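Local atomic coordinates of lipoprotein (Colwellia psychrerythraea, PDB entry 3O0Y), a protein that is of unknown function but is a putative lipoprotein of the DUF885 family, which is grouped with the MA clan of metallopeptidases. Residues Ser66-Tyr71 and Asp175-Thr180; Gly318-Ile323 and Gly496-Glu501; Phe503-Leu508 and Gly555-Met560. All coordinates share one frame; numbering follows the deposited sequence.

Contact 1 of 3, residues Ser66-Tyr71 and Asp175-Thr180; sequences SDMEFY and DKLAAT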
loop_
_atom_site.group_PDB
_atom_site.type_symbol
_atom_site.label_atom_id
_atom_site.label_comp_id
_atom_site.label_asym_id
_atom_site.label_seq_id
_atom_site.Cartn_x
_atom_site.Cartn_y
_atom_site.Cartn_z
ATOM N N SER A 66 -2.697 13.083 20.470
ATOM C CA SER A 66 -2.132 14.331 20.005
ATOM C C SER A 66 -0.633 14.273 19.869
ATOM O O SER A 66 0.025 15.302 19.769
ATOM C CB SER A 66 -2.521 15.473 20.931
ATOM O OG SER A 66 -2.015 15.306 22.221
ATOM N N ASP A 67 -0.091 13.075 19.777
ATOM C CA ASP A 67 1.341 12.944 19.564
ATOM C C ASP A 67 1.691 13.050 18.080
ATOM O O ASP A 67 0.886 12.756 17.172
ATOM C CB ASP A 67 1.856 11.606 20.098
ATOM C CG ASP A 67 1.928 11.541 21.647
ATOM O OD1 ASP A 67 1.454 12.469 22.356
ATOM O OD2 ASP A 67 2.470 10.523 22.153
ATOM N N MET A 68 2.935 13.427 17.857
ATOM C CA MET A 68 3.506 13.552 16.555
ATOM C C MET A 68 4.613 12.481 16.401
ATOM O O MET A 68 5.114 11.922 17.407
ATOM C CB MET A 68 4.101 14.972 16.367
ATOM C CG MET A 68 4.638 15.281 14.933
ATOM S SD MET A 68 3.634 14.878 13.490
ATOM C CE MET A 68 1.981 15.592 14.012
ATOM N N GLU A 69 4.978 12.187 15.150
ATOM C CA GLU A 69 6.094 11.304 14.844
ATOM C C GLU A 69 7.349 12.164 14.585
ATOM O O GLU A 69 7.235 13.218 14.001
ATOM C CB GLU A 69 5.774 10.527 13.601
ATOM C CG GLU A 69 4.582 9.598 13.767
ATOM C CD GLU A 69 4.105 8.891 12.481
ATOM O OE1 GLU A 69 4.616 9.161 11.351
ATOM O OE2 GLU A 69 3.137 8.068 12.600
ATOM N N PHE A 70 8.504 11.672 15.020
ATOM C CA PHE A 70 9.775 12.319 14.805
ATOM C C PHE A 70 10.771 11.351 14.226
ATOM O O PHE A 70 10.776 10.123 14.512
ATOM C CB PHE A 70 10.298 12.925 16.105
ATOM C CG PHE A 70 9.297 13.851 16.769
ATOM C CD1 PHE A 70 8.901 15.022 16.153
ATOM C CD2 PHE A 70 8.708 13.490 17.961
ATOM C CE1 PHE A 70 7.937 15.860 16.757
ATOM C CE2 PHE A 70 7.770 14.316 18.562
ATOM C CZ PHE A 70 7.416 15.495 17.976
ATOM N N TYR A 71 11.661 11.901 13.440
ATOM C CA TYR A 71 12.467 11.116 12.511
ATOM C C TYR A 71 13.951 11.428 12.605
ATOM O O TYR A 71 14.670 11.190 11.656
ATOM C CB TYR A 71 11.982 11.351 11.057
ATOM C CG TYR A 71 10.657 10.687 10.839
ATOM C CD1 TYR A 71 10.600 9.356 10.581
ATOM C CD2 TYR A 71 9.470 11.376 11.048
ATOM C CE1 TYR A 71 9.365 8.700 10.409
ATOM C CE2 TYR A 71 8.282 10.761 10.947
ATOM C CZ TYR A 71 8.219 9.406 10.620
ATOM O OH TYR A 71 7.006 8.783 10.519
ATOM N N ASP A 175 6.831 21.933 13.335
ATOM C CA ASP A 175 8.200 22.446 13.327
ATOM C C ASP A 175 9.231 21.372 13.706
ATOM O O ASP A 175 10.255 21.210 13.029
ATOM C CB ASP A 175 8.399 23.684 14.224
ATOM C CG ASP A 175 7.863 23.510 15.665
ATOM O OD1 ASP A 175 7.094 22.580 15.999
ATOM O OD2 ASP A 175 8.162 24.422 16.491
ATOM N N LYS A 176 8.946 20.620 14.763
ATOM C CA LYS A 176 9.869 19.570 15.146
ATOM C C LYS A 176 9.824 18.459 14.115
ATOM O O LYS A 176 10.837 17.863 13.842
ATOM C CB LYS A 176 9.563 19.036 16.552
ATOM C CG LYS A 176 10.619 18.069 17.074
ATOM C CD LYS A 176 10.503 17.832 18.595
ATOM C CE LYS A 176 11.301 16.600 19.032
ATOM N NZ LYS A 176 11.000 16.229 20.449
ATOM N N LEU A 177 8.650 18.134 13.594
ATOM C CA LEU A 177 8.573 17.103 12.532
ATOM C C LEU A 177 9.581 17.437 11.418
ATOM O O LEU A 177 10.466 16.622 11.063
ATOM C CB LEU A 177 7.190 17.045 11.926
ATOM C CG LEU A 177 6.968 16.124 10.754
ATOM C CD1 LEU A 177 7.285 14.646 11.173
ATOM C CD2 LEU A 177 5.533 16.317 10.209
ATOM N N ALA A 178 9.462 18.657 10.901
ATOM C CA ALA A 178 10.335 19.126 9.802
ATOM C C ALA A 178 11.804 19.125 10.164
ATOM O O ALA A 178 12.594 18.660 9.361
ATOM C CB ALA A 178 9.933 20.483 9.322
ATOM N N ALA A 179 12.162 19.596 11.349
ATOM C CA ALA A 179 13.606 19.680 11.718
ATOM C C ALA A 179 14.191 18.277 11.829
ATOM O O ALA A 179 15.272 18.044 11.360
ATOM C CB ALA A 179 13.796 20.438 12.980
ATOM N N THR A 180 13.412 17.295 12.341
ATOM C CA THR A 180 13.990 15.975 12.510
ATOM C C THR A 180 14.129 15.308 11.121
ATOM O O THR A 180 15.090 14.587 10.899
ATOM C CB THR A 180 13.225 15.102 13.515
ATOM O OG1 THR A 180 11.858 14.892 13.072
ATOM C CG2 THR A 180 13.192 15.731 14.958
#
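Lys176 lies across the ring of Phe70, and its chain can be followed along one face. CB begins beside the rim, nearest to CE1 of the ring. CG, anti to the backbone N (chi1 -172°), is 3.5 Å from the same Phe70 CE1. CD then passes CE1 and CZ, and CE arrives over the centre of the ring, 3.9 Å from the Phe70 centroid in a CH-pi contact. NZ ends 4.4 Å from that centroid and 16° off the ring normal, a cation-pi interaction. The opposite face of Phe70 has the carbonyl carbon of Met68 near its rim, while the amide N of Leu177 sits in plane at the edge.

In the helical DUF885 fold, this docks the loop between helices 57-60 and 73-92 onto the first turns of helix 174-190. Tyr71 N donates a nearly straight hydrogen bond to Thr180 OG1 (3.0 Å, 165°), so the loop backbone is held by a helix side chain. Leu177 divides its two methyls. CD1 meets the edge of the Tyr71 ring, in its plane, 3.9 Å from Tyr71 CD2, and also presses to 3.2 Å on Glu69 O, a buried carbonyl oxygen that finds no partner in the model. CD2 turns to Met68 SD at 4.1 Å. Leu145 and Ile148 of helix 144-154 also touch Leu177. At the far end of its ring, Tyr71 OH donates to Glu69 OE1 at 2.6 Å, reaching it from above the carboxylate plane, while Glu69 OE2 accepts a bond from Leu48 N.

Contact 2 of 3, residues Gly318-Ile323 and Gly496-Glu501; sequences GVMNEI and GRLQAE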
loop_
_atom_site.group_PDB
_atom_site.type_symbol
_atom_site.label_atom_id
_atom_site.label_comp_id
_atom_site.label_asym_id
_atom_site.label_seq_id
_atom_site.Cartn_x
_atom_site.Cartn_y
_atom_site.Cartn_z
ATOM N N GLY A 318 0.100 -13.118 -25.285
ATOM C CA GLY A 318 -0.367 -14.136 -26.226
ATOM C C GLY A 318 -1.807 -14.536 -26.035
ATOM O O GLY A 318 -2.571 -14.662 -26.992
ATOM N N VAL A 319 -2.222 -14.598 -24.783
ATOM C CA VAL A 319 -3.620 -14.846 -24.472
ATOM C C VAL A 319 -4.509 -13.696 -24.953
ATOM O O VAL A 319 -5.573 -13.908 -25.553
ATOM C CB VAL A 319 -3.848 -15.123 -22.931
ATOM C CG1 VAL A 319 -5.331 -15.229 -22.641
ATOM C CG2 VAL A 319 -3.090 -16.405 -22.510
ATOM N N MET A 320 -4.176 -12.497 -24.553
ATOM C CA MET A 320 -4.913 -11.301 -24.972
ATOM C C MET A 320 -5.012 -11.221 -26.498
ATOM O O MET A 320 -6.046 -10.889 -27.017
ATOM C CB MET A 320 -4.208 -10.047 -24.426
ATOM C CG MET A 320 -4.316 -9.888 -22.916
ATOM S SD MET A 320 -3.334 -8.459 -22.210
ATOM C CE MET A 320 -4.486 -7.110 -22.722
ATOM N N ASN A 321 -3.911 -11.496 -27.227
ATOM C CA ASN A 321 -3.991 -11.539 -28.713
ATOM C C ASN A 321 -5.102 -12.437 -29.228
ATOM O O ASN A 321 -5.848 -12.086 -30.167
ATOM C CB ASN A 321 -2.623 -11.868 -29.292
ATOM C CG ASN A 321 -2.645 -11.946 -30.795
ATOM O OD1 ASN A 321 -2.827 -10.933 -31.482
ATOM N ND2 ASN A 321 -2.323 -13.142 -31.327
ATOM N N GLU A 322 -5.262 -13.627 -28.651
ATOM C CA GLU A 322 -6.293 -14.521 -29.107
ATOM C C GLU A 322 -7.721 -13.994 -28.923
ATOM O O GLU A 322 -8.590 -14.109 -29.797
ATOM C CB GLU A 322 -6.243 -15.871 -28.400
ATOM C CG GLU A 322 -5.011 -16.663 -28.666
ATOM C CD GLU A 322 -4.774 -17.070 -30.076
ATOM O OE1 GLU A 322 -5.711 -17.121 -30.894
ATOM O OE2 GLU A 322 -3.604 -17.425 -30.349
ATOM N N ILE A 323 -7.938 -13.392 -27.773
ATOM C CA ILE A 323 -9.238 -12.822 -27.492
ATOM C C ILE A 323 -9.500 -11.653 -28.423
ATOM O O ILE A 323 -10.609 -11.511 -28.937
ATOM C CB ILE A 323 -9.332 -12.469 -25.998
ATOM C CG1 ILE A 323 -9.167 -13.714 -25.124
ATOM C CG2 ILE A 323 -10.555 -11.611 -25.647
ATOM C CD1 ILE A 323 -8.884 -13.380 -23.668
ATOM N N GLY A 496 -9.613 -6.307 -19.996
ATOM C CA GLY A 496 -9.193 -5.398 -18.950
ATOM C C GLY A 496 -8.523 -6.123 -17.747
ATOM O O GLY A 496 -7.500 -5.643 -17.221
ATOM N N ARG A 497 -9.084 -7.263 -17.345
ATOM C CA ARG A 497 -8.471 -8.079 -16.346
ATOM C C ARG A 497 -7.095 -8.544 -16.765
ATOM O O ARG A 497 -6.141 -8.400 -15.991
ATOM C CB ARG A 497 -9.286 -9.308 -16.023
ATOM C CG ARG A 497 -8.640 -10.310 -15.138
ATOM C CD ARG A 497 -9.556 -11.560 -15.048
ATOM N NE ARG A 497 -9.568 -12.332 -16.278
ATOM C CZ ARG A 497 -8.801 -13.396 -16.554
ATOM N NH1 ARG A 497 -7.906 -13.817 -15.743
ATOM N NH2 ARG A 497 -9.038 -14.149 -17.617
ATOM N N LEU A 498 -6.998 -9.021 -18.007
ATOM C CA LEU A 498 -5.706 -9.543 -18.482
ATOM C C LEU A 498 -4.710 -8.387 -18.649
ATOM O O LEU A 498 -3.529 -8.577 -18.347
ATOM C CB LEU A 498 -5.888 -10.333 -19.775
ATOM C CG LEU A 498 -6.644 -11.658 -19.569
ATOM C CD1 LEU A 498 -7.141 -12.147 -20.962
ATOM C CD2 LEU A 498 -5.706 -12.646 -18.929
ATOM N N GLN A 499 -5.162 -7.184 -19.073
ATOM C CA GLN A 499 -4.305 -6.025 -19.141
ATOM C C GLN A 499 -3.713 -5.663 -17.786
ATOM O O GLN A 499 -2.526 -5.329 -17.701
ATOM C CB GLN A 499 -5.038 -4.827 -19.645
ATOM C CG GLN A 499 -4.186 -3.623 -19.864
ATOM C CD GLN A 499 -5.019 -2.436 -20.383
ATOM O OE1 GLN A 499 -6.183 -2.248 -19.954
ATOM N NE2 GLN A 499 -4.402 -1.604 -21.248
ATOM N N ALA A 500 -4.519 -5.754 -16.763
ATOM C CA ALA A 500 -4.084 -5.457 -15.356
ATOM C C ALA A 500 -3.066 -6.541 -14.911
ATOM O O ALA A 500 -2.104 -6.239 -14.241
ATOM C CB ALA A 500 -5.290 -5.383 -14.440
ATOM N N GLU A 501 -3.259 -7.792 -15.330
ATOM C CA GLU A 501 -2.310 -8.879 -14.993
ATOM C C GLU A 501 -0.963 -8.656 -15.693
ATOM O O GLU A 501 0.127 -8.765 -15.093
ATOM C CB GLU A 501 -2.905 -10.217 -15.330
ATOM C CG GLU A 501 -2.048 -11.355 -14.742
ATOM C CD GLU A 501 -2.430 -12.731 -15.228
ATOM O OE1 GLU A 501 -3.548 -12.917 -15.792
ATOM O OE2 GLU A 501 -1.639 -13.681 -14.927
#
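Leu498 projects from helix 496-501 between Val319, Met320 and Ile323, and the contact is tight on the Met320 and Ile323 sides of it. Its CD1 meets Ile323 CD1 at 3.4 Å, methyl against methyl and closer than carbon pairs usually come. Met320 slides past Leu498 in the opposite direction, with its CG 3.5 Å from Leu498 CB. The thioether is bent at its last torsion (chi3 77°), which lays Met320 CE against the next residue, 3.7 Å from Gln499 N. SD stays over the backbone joining Leu498 to Gln499. Val334 and Met338 of helix 334-342 also touch Met320, which is buried.

The Val319 side is looser. Val319, partly exposed, crosses Leu498 at about a right angle and touches it more lightly, CG1 to Leu498 CD1 at 3.9 Å.

Around this meeting, Gln499 gives the contact only its CB and backbone: its chain runs out extended, CG anti to the backbone N (chi1 -175°), and NE2 bonds to Thr532 O. The other methyl of Leu498, CD2, rests toward the rim of one face of the Arg497 guanidinium, 3.7 Å above its plane. Arg497 NH1 is hydrogen-bonded to a bound Tris molecule, probably from the crystallisation liquor, that also lies about 4 Å from the Leu498 side chain at the nearest atoms.

With 10.2 Å between the segment axes, side chains fill the gap, and Met320 reaches the opposing backbone. The segments run nearly antiparallel, 161° between their directions, and their apolar meeting is that of an antiparallel helix pair, here joining helices 302-326 and 491-515 of a largely helical fold.

Contact 3 of 3, residues Phe503-Leu508 and Gly555-Met560; sequences FRAVRL and GYKLGM. With SO4 (sulfate ion), chain D.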
loop_
_atom_site.group_PDB
_atom_site.type_symbol
_atom_site.label_atom_id
_atom_site.label_comp_id
_atom_site.label_asym_id
_atom_site.label_seq_id
_atom_site.Cartn_x
_atom_site.Cartn_y
_atom_site.Cartn_z
ATOM N N PHE A 503 0.085 -5.815 -16.663
ATOM C CA PHE A 503 0.742 -4.654 -16.073
ATOM C C PHE A 503 1.631 -5.110 -14.916
ATOM O O PHE A 503 2.738 -4.601 -14.740
ATOM C CB PHE A 503 -0.350 -3.666 -15.627
ATOM C CG PHE A 503 0.167 -2.314 -15.308
ATOM C CD1 PHE A 503 0.290 -1.386 -16.301
ATOM C CD2 PHE A 503 0.563 -1.997 -14.039
ATOM C CE1 PHE A 503 0.802 -0.070 -16.031
ATOM C CE2 PHE A 503 1.076 -0.699 -13.747
ATOM C CZ PHE A 503 1.174 0.251 -14.745
ATOM N N ARG A 504 1.139 -6.047 -14.125
ATOM C CA ARG A 504 1.871 -6.516 -12.992
ATOM C C ARG A 504 3.048 -7.448 -13.376
ATOM O O ARG A 504 4.042 -7.504 -12.672
ATOM C CB ARG A 504 0.964 -7.132 -11.954
ATOM C CG ARG A 504 0.366 -6.110 -11.036
ATOM C CD ARG A 504 -1.015 -5.930 -11.240
ATOM N NE ARG A 504 -1.584 -4.742 -10.562
ATOM C CZ ARG A 504 -2.228 -3.805 -11.184
ATOM N NH1 ARG A 504 -2.307 -3.820 -12.535
ATOM N NH2 ARG A 504 -2.728 -2.794 -10.475
ATOM N N ALA A 505 2.968 -8.126 -14.509
ATOM C CA ALA A 505 4.102 -8.856 -15.055
ATOM C C ALA A 505 5.164 -7.862 -15.534
ATOM O O ALA A 505 6.380 -8.038 -15.257
ATOM C CB ALA A 505 3.596 -9.776 -16.167
ATOM N N VAL A 506 4.731 -6.818 -16.226
ATOM C CA VAL A 506 5.663 -5.748 -16.615
ATOM C C VAL A 506 6.414 -5.190 -15.424
ATOM O O VAL A 506 7.620 -4.861 -15.534
ATOM C CB VAL A 506 4.957 -4.648 -17.453
ATOM C CG1 VAL A 506 5.841 -3.413 -17.676
ATOM C CG2 VAL A 506 4.539 -5.245 -18.831
ATOM N N ARG A 507 5.726 -5.037 -14.273
ATOM C CA ARG A 507 6.352 -4.583 -13.054
ATOM C C ARG A 507 7.559 -5.415 -12.665
ATOM O O ARG A 507 8.574 -4.857 -12.258
ATOM C CB ARG A 507 5.354 -4.533 -11.901
ATOM C CG ARG A 507 4.467 -3.358 -11.947
ATOM C CD ARG A 507 3.528 -3.280 -10.737
ATOM N NE ARG A 507 2.855 -1.995 -10.654
ATOM C CZ ARG A 507 1.728 -1.772 -9.964
ATOM N NH1 ARG A 507 1.179 -2.731 -9.218
ATOM N NH2 ARG A 507 1.160 -0.562 -9.995
ATOM N N LEU A 508 7.505 -6.720 -12.830
ATOM C CA LEU A 508 8.690 -7.580 -12.531
ATOM C C LEU A 508 9.880 -7.194 -13.419
ATOM O O LEU A 508 11.072 -7.119 -12.996
ATOM C CB LEU A 508 8.356 -9.052 -12.773
ATOM C CG LEU A 508 7.301 -9.671 -11.842
ATOM C CD1 LEU A 508 7.331 -11.176 -12.190
ATOM C CD2 LEU A 508 7.622 -9.423 -10.335
ATOM N N GLY A 555 5.837 -7.650 -5.475
ATOM C CA GLY A 555 4.962 -8.457 -4.652
ATOM C C GLY A 555 3.788 -9.019 -5.354
ATOM O O GLY A 555 3.294 -10.150 -5.048
ATOM N N TYR A 556 3.317 -8.237 -6.308
ATOM C CA TYR A 556 2.035 -8.502 -6.980
ATOM C C TYR A 556 2.137 -9.845 -7.703
ATOM O O TYR A 556 1.377 -10.792 -7.423
ATOM C CB TYR A 556 1.705 -7.397 -8.013
ATOM C CG TYR A 556 1.521 -6.051 -7.407
ATOM C CD1 TYR A 556 0.249 -5.592 -7.095
ATOM C CD2 TYR A 556 2.619 -5.250 -7.043
ATOM C CE1 TYR A 556 0.086 -4.438 -6.440
ATOM C CE2 TYR A 556 2.431 -4.066 -6.411
ATOM C CZ TYR A 556 1.185 -3.680 -6.047
ATOM O OH TYR A 556 1.003 -2.485 -5.402
ATOM N N LYS A 557 3.033 -9.944 -8.680
ATOM C CA LYS A 557 3.150 -11.189 -9.420
ATOM C C LYS A 557 3.826 -12.287 -8.593
ATOM O O LYS A 557 3.493 -13.439 -8.758
ATOM C CB LYS A 557 3.828 -11.002 -10.778
ATOM C CG LYS A 557 2.839 -10.827 -11.867
ATOM C CD LYS A 557 2.274 -12.227 -12.201
ATOM C CE LYS A 557 1.093 -12.205 -13.097
ATOM N NZ LYS A 557 0.614 -13.636 -13.492
ATOM N N LEU A 558 4.895 -12.011 -7.849
ATOM C CA LEU A 558 5.555 -13.123 -7.136
ATOM C C LEU A 558 4.564 -13.777 -6.129
ATOM O O LEU A 558 4.502 -14.998 -5.990
ATOM C CB LEU A 558 6.829 -12.660 -6.471
ATOM C CG LEU A 558 7.912 -12.242 -7.440
ATOM C CD1 LEU A 558 9.157 -11.751 -6.674
ATOM C CD2 LEU A 558 8.211 -13.332 -8.465
ATOM N N GLY A 559 3.745 -12.959 -5.456
ATOM C CA GLY A 559 2.815 -13.479 -4.543
ATOM C C GLY A 559 1.709 -14.246 -5.271
ATOM O O GLY A 559 1.319 -15.322 -4.814
ATOM N N MET A 560 1.181 -13.711 -6.370
ATOM C CA MET A 560 0.149 -14.367 -7.123
ATOM C C MET A 560 0.621 -15.744 -7.645
ATOM O O MET A 560 -0.112 -16.749 -7.518
ATOM C CB MET A 560 -0.397 -13.464 -8.252
ATOM C CG MET A 560 -1.583 -14.072 -9.005
ATOM S SD MET A 560 -1.670 -13.473 -10.833
ATOM C CE MET A 560 -3.300 -14.176 -11.318
HETATM S S SO4 D . -1.576 -0.964 -7.284
HETATM O O1 SO4 D . -1.569 -2.177 -8.145
HETATM O O2 SO4 D . -2.886 -0.405 -7.313
HETATM O O3 SO4 D . -1.310 -1.275 -5.858
HETATM O O4 SO4 D . -0.494 -0.084 -7.642
HETATM O O HOH W 1 4.509 -7.776 -9.926
#
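Arg507 and Tyr556 meet as charge over ring: NH1 of the guanidinium stands 3.2 Å above the ring plane of Tyr556, over its centre. The interaction is cation-pi, with the two planes 55° apart and so not stacked flat. One face of the Arg507 guanidinium has Phe503 CD2 near its rim; Tyr556 CG and the sulfate sulphur lie at its edge, in plane. The Arg504 guanidinium, turned steeply against the ring, has Tyr556 CD1 and sulfate O1 at its edge, while Arg504 CG, lower on the same side chain, packs 3.5 Å from Tyr556 CB.

Sulfate O1 is shared by both arginines, accepting from Arg504 NH2 at 2.7 Å and from Arg507 NH1, the latter nearly straight (165°). Arg507 NH2 reaches sulfate O4 at 2.9 Å, and Tyr556 OH donates to sulfate O3 at 2.6 Å. The ion's charge probably eases the closeness of Arg545 and Arg507. Glu542 forms a salt bridge with Arg507 NH2, and Tyr546 OH is hydrogen-bonded to Arg507 NE.

Further along the crossing, Leu508 CD1 packs on Lys557 CB at 3.8 Å. Lys557 CG lies beside Arg504 O; the chain then bends at chi2, turning CD off, and farther out NZ forms salt bridges with Glu501 and Glu312. A water joins the backbones, donating to Arg504 O and accepting from Lys557 N. The steep crossing of helices 491-515 and 555-574, at 104°, supplies two arginines and a tyrosine to a cationic pocket completed by Arg545, where a sulfate, probably from the crystallisation liquor, is consistent with an ability to bind anions.

Overall arrangement
Contacts 2 and 3 are neighbours, their centres 15 Å apart, because both use helix 491-515: its earlier part meets helix 302-326 and its later part crosses helix 555-574. A salt bridge, Glu501 OE2 to Lys557 NZ at 2.7 Å, ties the two directly, and Arg504 NH1 bonds back to Ala500 O. Each has a small bound molecule at it, Tris beside contact 2 and sulfate in contact 3; neither establishes a natural ligand. Contact 1 belongs to the opposite side of the chain's centre, about 47 Å from contact 2 and 35 Å from contact 3 between centres, with nearest atoms about 30 and 20 Å away.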